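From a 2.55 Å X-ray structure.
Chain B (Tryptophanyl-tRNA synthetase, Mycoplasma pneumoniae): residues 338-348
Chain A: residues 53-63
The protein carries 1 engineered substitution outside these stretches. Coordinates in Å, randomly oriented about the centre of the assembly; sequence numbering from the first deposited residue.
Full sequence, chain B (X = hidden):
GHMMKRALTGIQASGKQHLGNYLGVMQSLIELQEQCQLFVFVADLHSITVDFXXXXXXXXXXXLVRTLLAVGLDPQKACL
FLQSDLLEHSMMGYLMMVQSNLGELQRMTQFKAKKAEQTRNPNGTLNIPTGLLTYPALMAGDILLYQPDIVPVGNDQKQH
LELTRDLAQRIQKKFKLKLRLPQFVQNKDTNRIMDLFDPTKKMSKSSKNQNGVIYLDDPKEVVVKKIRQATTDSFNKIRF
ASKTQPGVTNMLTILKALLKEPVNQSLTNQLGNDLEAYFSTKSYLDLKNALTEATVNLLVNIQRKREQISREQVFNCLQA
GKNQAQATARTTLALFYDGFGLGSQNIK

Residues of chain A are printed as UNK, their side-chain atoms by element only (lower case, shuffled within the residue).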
# COMPACT_ATOMS: atom_id res chain seq x y z
N ASP B 338 -8.76 -15.00 -5.68
CA ASP B 338 -9.88 -15.62 -6.39
C ASP B 338 -11.11 -14.75 -6.28
O ASP B 338 -11.74 -14.43 -7.29
CB ASP B 338 -10.19 -17.00 -5.83
CG ASP B 338 -9.42 -18.09 -6.52
OD1 ASP B 338 -8.29 -18.40 -6.07
OD2 ASP B 338 -9.93 -18.62 -7.53
N GLY B 339 -11.46 -14.38 -5.05
CA GLY B 339 -12.63 -13.54 -4.81
C GLY B 339 -12.58 -12.17 -5.46
O GLY B 339 -13.60 -11.67 -5.92
N PHE B 340 -11.39 -11.57 -5.50
CA PHE B 340 -11.22 -10.25 -6.11
C PHE B 340 -11.12 -10.30 -7.63
O PHE B 340 -11.45 -9.32 -8.32
CB PHE B 340 -9.97 -9.58 -5.53
CG PHE B 340 -10.20 -8.89 -4.22
CD1 PHE B 340 -10.58 -9.62 -3.09
CD2 PHE B 340 -10.06 -7.51 -4.11
CE1 PHE B 340 -10.83 -8.98 -1.89
CE2 PHE B 340 -10.31 -6.86 -2.91
CZ PHE B 340 -10.69 -7.60 -1.79
N GLY B 341 -10.66 -11.43 -8.16
CA GLY B 341 -10.52 -11.56 -9.61
C GLY B 341 -9.15 -11.13 -10.09
O GLY B 341 -8.97 -10.86 -11.28
N LEU B 342 -8.19 -11.07 -9.17
CA LEU B 342 -6.81 -10.66 -9.46
C LEU B 342 -5.93 -11.84 -9.87
O LEU B 342 -6.31 -12.99 -9.72
CB LEU B 342 -6.20 -9.98 -8.22
CG LEU B 342 -6.30 -8.45 -8.04
CD1 LEU B 342 -7.17 -7.82 -9.11
CD2 LEU B 342 -6.85 -8.13 -6.65
N GLY B 343 -4.75 -11.55 -10.41
CA GLY B 343 -3.84 -12.60 -10.83
C GLY B 343 -4.17 -13.20 -12.18
O GLY B 343 -5.30 -13.10 -12.65
N SER B 344 -3.19 -13.85 -12.81
CA SER B 344 -3.39 -14.43 -14.12
C SER B 344 -3.78 -15.90 -14.10
O SER B 344 -4.23 -16.43 -15.11
CB SER B 344 -2.14 -14.25 -14.98
OG SER B 344 -1.04 -14.93 -14.40
N GLN B 345 -3.61 -16.59 -12.98
CA GLN B 345 -3.99 -18.00 -12.96
C GLN B 345 -5.50 -18.11 -12.76
O GLN B 345 -6.01 -19.15 -12.36
CB GLN B 345 -3.21 -18.77 -11.88
CG GLN B 345 -3.43 -18.39 -10.41
CD GLN B 345 -2.49 -19.16 -9.48
OE1 GLN B 345 -1.28 -18.91 -9.45
NE2 GLN B 345 -3.05 -20.11 -8.73
N ASN B 346 -6.17 -17.00 -13.06
CA ASN B 346 -7.62 -16.83 -12.98
C ASN B 346 -8.19 -17.02 -14.37
O ASN B 346 -9.44 -17.04 -14.52
CB ASN B 346 -8.01 -15.43 -12.45
CG ASN B 346 -7.81 -15.28 -10.94
OD1 ASN B 346 -8.77 -15.17 -10.17
ND2 ASN B 346 -6.55 -15.27 -10.51
N ILE B 347 -7.34 -17.10 -15.41
CA ILE B 347 -7.79 -17.35 -16.79
C ILE B 347 -7.26 -18.65 -17.34
O ILE B 347 -6.21 -18.68 -17.98
CB ILE B 347 -7.19 -16.38 -17.84
CG1 ILE B 347 -6.70 -15.14 -17.07
CG2 ILE B 347 -8.28 -16.02 -18.81
CD1 ILE B 347 -5.32 -14.77 -17.31
N LYS B 348 -7.98 -19.73 -17.14
CA LYS B 348 -7.65 -21.08 -17.56
C LYS B 348 -6.14 -21.48 -17.60
O LYS B 348 -5.72 -22.28 -16.72
CB LYS B 348 -8.28 -21.45 -18.91
CG LYS B 348 -9.14 -22.73 -18.79
CD LYS B 348 -9.50 -23.36 -20.13
CE LYS B 348 -10.81 -24.18 -20.01
NZ LYS B 348 -11.16 -24.74 -21.37
OXT LYS B 348 -5.40 -20.99 -18.51
N UNK A 53 -16.40 -5.17 -10.47
CA UNK A 53 -16.92 -6.53 -10.43
C UNK A 53 -15.76 -7.46 -10.74
O UNK A 53 -15.12 -7.32 -11.78
c UNK A 53 -19.89 -6.18 -9.88
o UNK A 53 -20.11 -7.34 -9.53
c UNK A 53 -19.27 -5.88 -11.22
c UNK A 53 -18.02 -6.70 -11.48
n UNK A 53 -20.20 -5.13 -9.12
N UNK A 54 -15.45 -8.40 -9.83
CA UNK A 54 -14.35 -9.33 -10.07
C UNK A 54 -14.40 -10.11 -11.38
O UNK A 54 -13.36 -10.37 -11.97
c UNK A 54 -14.39 -10.25 -8.84
c UNK A 54 -15.94 -8.52 -8.46
c UNK A 54 -15.73 -9.98 -8.21
N UNK A 55 -15.59 -10.47 -11.84
CA UNK A 55 -15.73 -11.21 -13.09
C UNK A 55 -15.43 -10.33 -14.28
O UNK A 55 -14.80 -10.76 -15.25
o UNK A 55 -15.66 -14.22 -12.33
c UNK A 55 -17.15 -11.77 -13.23
c UNK A 55 -16.88 -14.10 -12.28
c UNK A 55 -17.54 -12.74 -12.13
n UNK A 55 -17.71 -15.14 -12.34
N UNK A 56 -15.89 -9.08 -14.22
CA UNK A 56 -15.64 -8.15 -15.31
C UNK A 56 -14.16 -7.80 -15.35
O UNK A 56 -13.62 -7.50 -16.41
c UNK A 56 -16.47 -6.89 -15.11
N UNK A 57 -13.51 -7.87 -14.19
CA UNK A 57 -12.09 -7.56 -14.09
C UNK A 57 -11.23 -8.60 -14.79
O UNK A 57 -10.36 -8.25 -15.58
c UNK A 57 -10.72 -6.38 -12.15
c UNK A 57 -9.83 -5.88 -13.29
c UNK A 57 -11.67 -7.49 -12.62
c UNK A 57 -9.86 -6.95 -11.03
N UNK A 58 -11.48 -9.88 -14.50
CA UNK A 58 -10.69 -10.95 -15.11
C UNK A 58 -10.94 -10.98 -16.61
O UNK A 58 -10.04 -11.31 -17.39
c UNK A 58 -12.84 -14.63 -17.06
n UNK A 58 -12.74 -16.02 -16.52
c UNK A 58 -11.77 -13.71 -16.47
c UNK A 58 -11.03 -12.31 -14.46
c UNK A 58 -12.17 -13.11 -15.10
N UNK A 59 -12.16 -10.63 -16.99
CA UNK A 59 -12.59 -10.59 -18.38
C UNK A 59 -11.92 -9.43 -19.11
O UNK A 59 -11.53 -9.55 -20.27
c UNK A 59 -14.77 -11.60 -20.57
n UNK A 59 -14.11 -10.60 -21.14
c UNK A 59 -14.87 -11.58 -19.06
c UNK A 59 -14.11 -10.42 -18.44
o UNK A 59 -15.28 -12.50 -21.22
N UNK A 60 -11.80 -8.31 -18.43
CA UNK A 60 -11.18 -7.14 -19.02
C UNK A 60 -9.66 -7.29 -19.11
O UNK A 60 -9.06 -6.94 -20.12
c UNK A 60 -11.55 -5.88 -18.25
o UNK A 60 -13.69 -5.96 -19.35
n UNK A 60 -13.53 -4.67 -17.51
c UNK A 60 -13.02 -5.51 -18.41
N UNK A 61 -9.05 -7.81 -18.05
CA UNK A 61 -7.60 -8.00 -18.06
C UNK A 61 -7.30 -8.91 -19.25
O UNK A 61 -6.38 -8.66 -20.03
n UNK A 61 -7.25 -8.38 -14.37
c UNK A 61 -7.10 -8.67 -16.77
o UNK A 61 -7.24 -6.54 -15.66
c UNK A 61 -7.21 -7.77 -15.55
N UNK A 62 -8.10 -9.96 -19.40
CA UNK A 62 -7.93 -10.92 -20.49
C UNK A 62 -8.08 -10.24 -21.85
O UNK A 62 -7.27 -10.45 -22.74
c UNK A 62 -10.34 -12.77 -22.30
c UNK A 62 -8.39 -14.57 -23.15
c UNK A 62 -8.95 -12.06 -20.33
c UNK A 62 -9.59 -14.45 -23.87
c UNK A 62 -10.56 -13.55 -23.45
c UNK A 62 -9.16 -12.88 -21.58
c UNK A 62 -8.19 -13.78 -22.01
N UNK A 63 -9.12 -9.42 -22.00
CA UNK A 63 -9.37 -8.72 -23.26
C UNK A 63 -8.23 -7.79 -23.63
O UNK A 63 -7.82 -7.74 -24.79
c UNK A 63 -10.67 -7.92 -23.16
c UNK A 63 -11.90 -8.79 -23.28
o UNK A 63 -11.78 -9.90 -23.82
o UNK A 63 -12.99 -8.35 -22.85
O HOH W 1 -7.58 -11.45 -13.33

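Position 53 of chain A has three side-chain carbons, the third carrying one oxygen and one nitrogen. The side chain points away from chain B and touches nothing there. It is glutamine, Gln A53, at the N-cap position just before the helix.

Position 54 has three side-chain carbons that close a ring onto the backbone N. The ring packs against two carbonyls at the end of the chain B helix, those of Gly B339 and Phe B340. Only proline closes such a ring, so it is Pro A54. Its CB lies 3.3 Å from O of Gly B339 and 3.1 Å from O of Phe B340. Proline suits the first turn of a helix, where its nitrogen needs no hydrogen bond.

Position 55 again has three carbons, with one oxygen and one nitrogen on the third. It makes no contact with the chain B stretch. It is glutamine, Gln A55.

Position 56 has a single carbon, out of reach of the chain B stretch. It is alanine, Ala A56.

Position 57 has four carbons, forked at the second. One tip of the fork packs on Leu B342 and lies near Gly B341. This is leucine, Leu A57. Its CD1 is 3.4 Å from CD1 of Leu B342, an apolar contact. The same Leu A57 CD1 lies 4.0 Å from O of Gly B341.

Position 58 has four carbons in a row ending in nitrogen. The start of the chain lies by Gly B341, and the nitrogen reaches toward Asn B346. It is lysine, Lys A58. Its CB is 4.1 Å from O of Gly B341. Its NZ is 4.0 Å from O of Asn B346, too far for a hydrogen bond. The chain B stretch covers 61 Å² of Lys A58, the largest area for any residue of this helix stretch.

Position 59 has three carbons, the third with one oxygen and one nitrogen, and points away. It is glutamine, Gln A59.

Position 60 has two carbons, the second carrying one oxygen and one nitrogen. They are out of reach of the chain B stretch. It is asparagine, Asn A60.

Position 61 has the same atoms as position 60, but points toward chain B. Its nitrogen faces Gly B341 across a water. It is asparagine, Asn A61. Its ND2 is 4.3 Å from O of Gly B341. The water accepts from Asn A61 ND2 at 3.3 Å. It donates to O of Gly B341 at 2.5 Å and to O of Gly B343 at 2.9 Å.

Position 62 has one carbon and then a ring of six carbons. The ring lies beside Ile B347, which meets it obliquely. It is phenylalanine, Phe A62. Its CD2 lies 3.9 Å from CG2 of Ile B347. Ile B347 is poorly ordered.

Position 63 has two carbons, the second carrying two oxygens. They are out of reach of the chain B stretch. It is aspartate, Asp A63.

The contact is close packing without direct hydrogen bonds. One side of the chain A helix meets the chain B turn. Gly B341 has positive phi, and its CA is 3.9 Å from O of Pro A54. A CB there would sit 2.4 Å from that O, a clash. Glycine lets the backbones approach, apolar side chains pack nearby, and the water supplies the polar link.

Chain A (53-63) QPQALKQNNFD
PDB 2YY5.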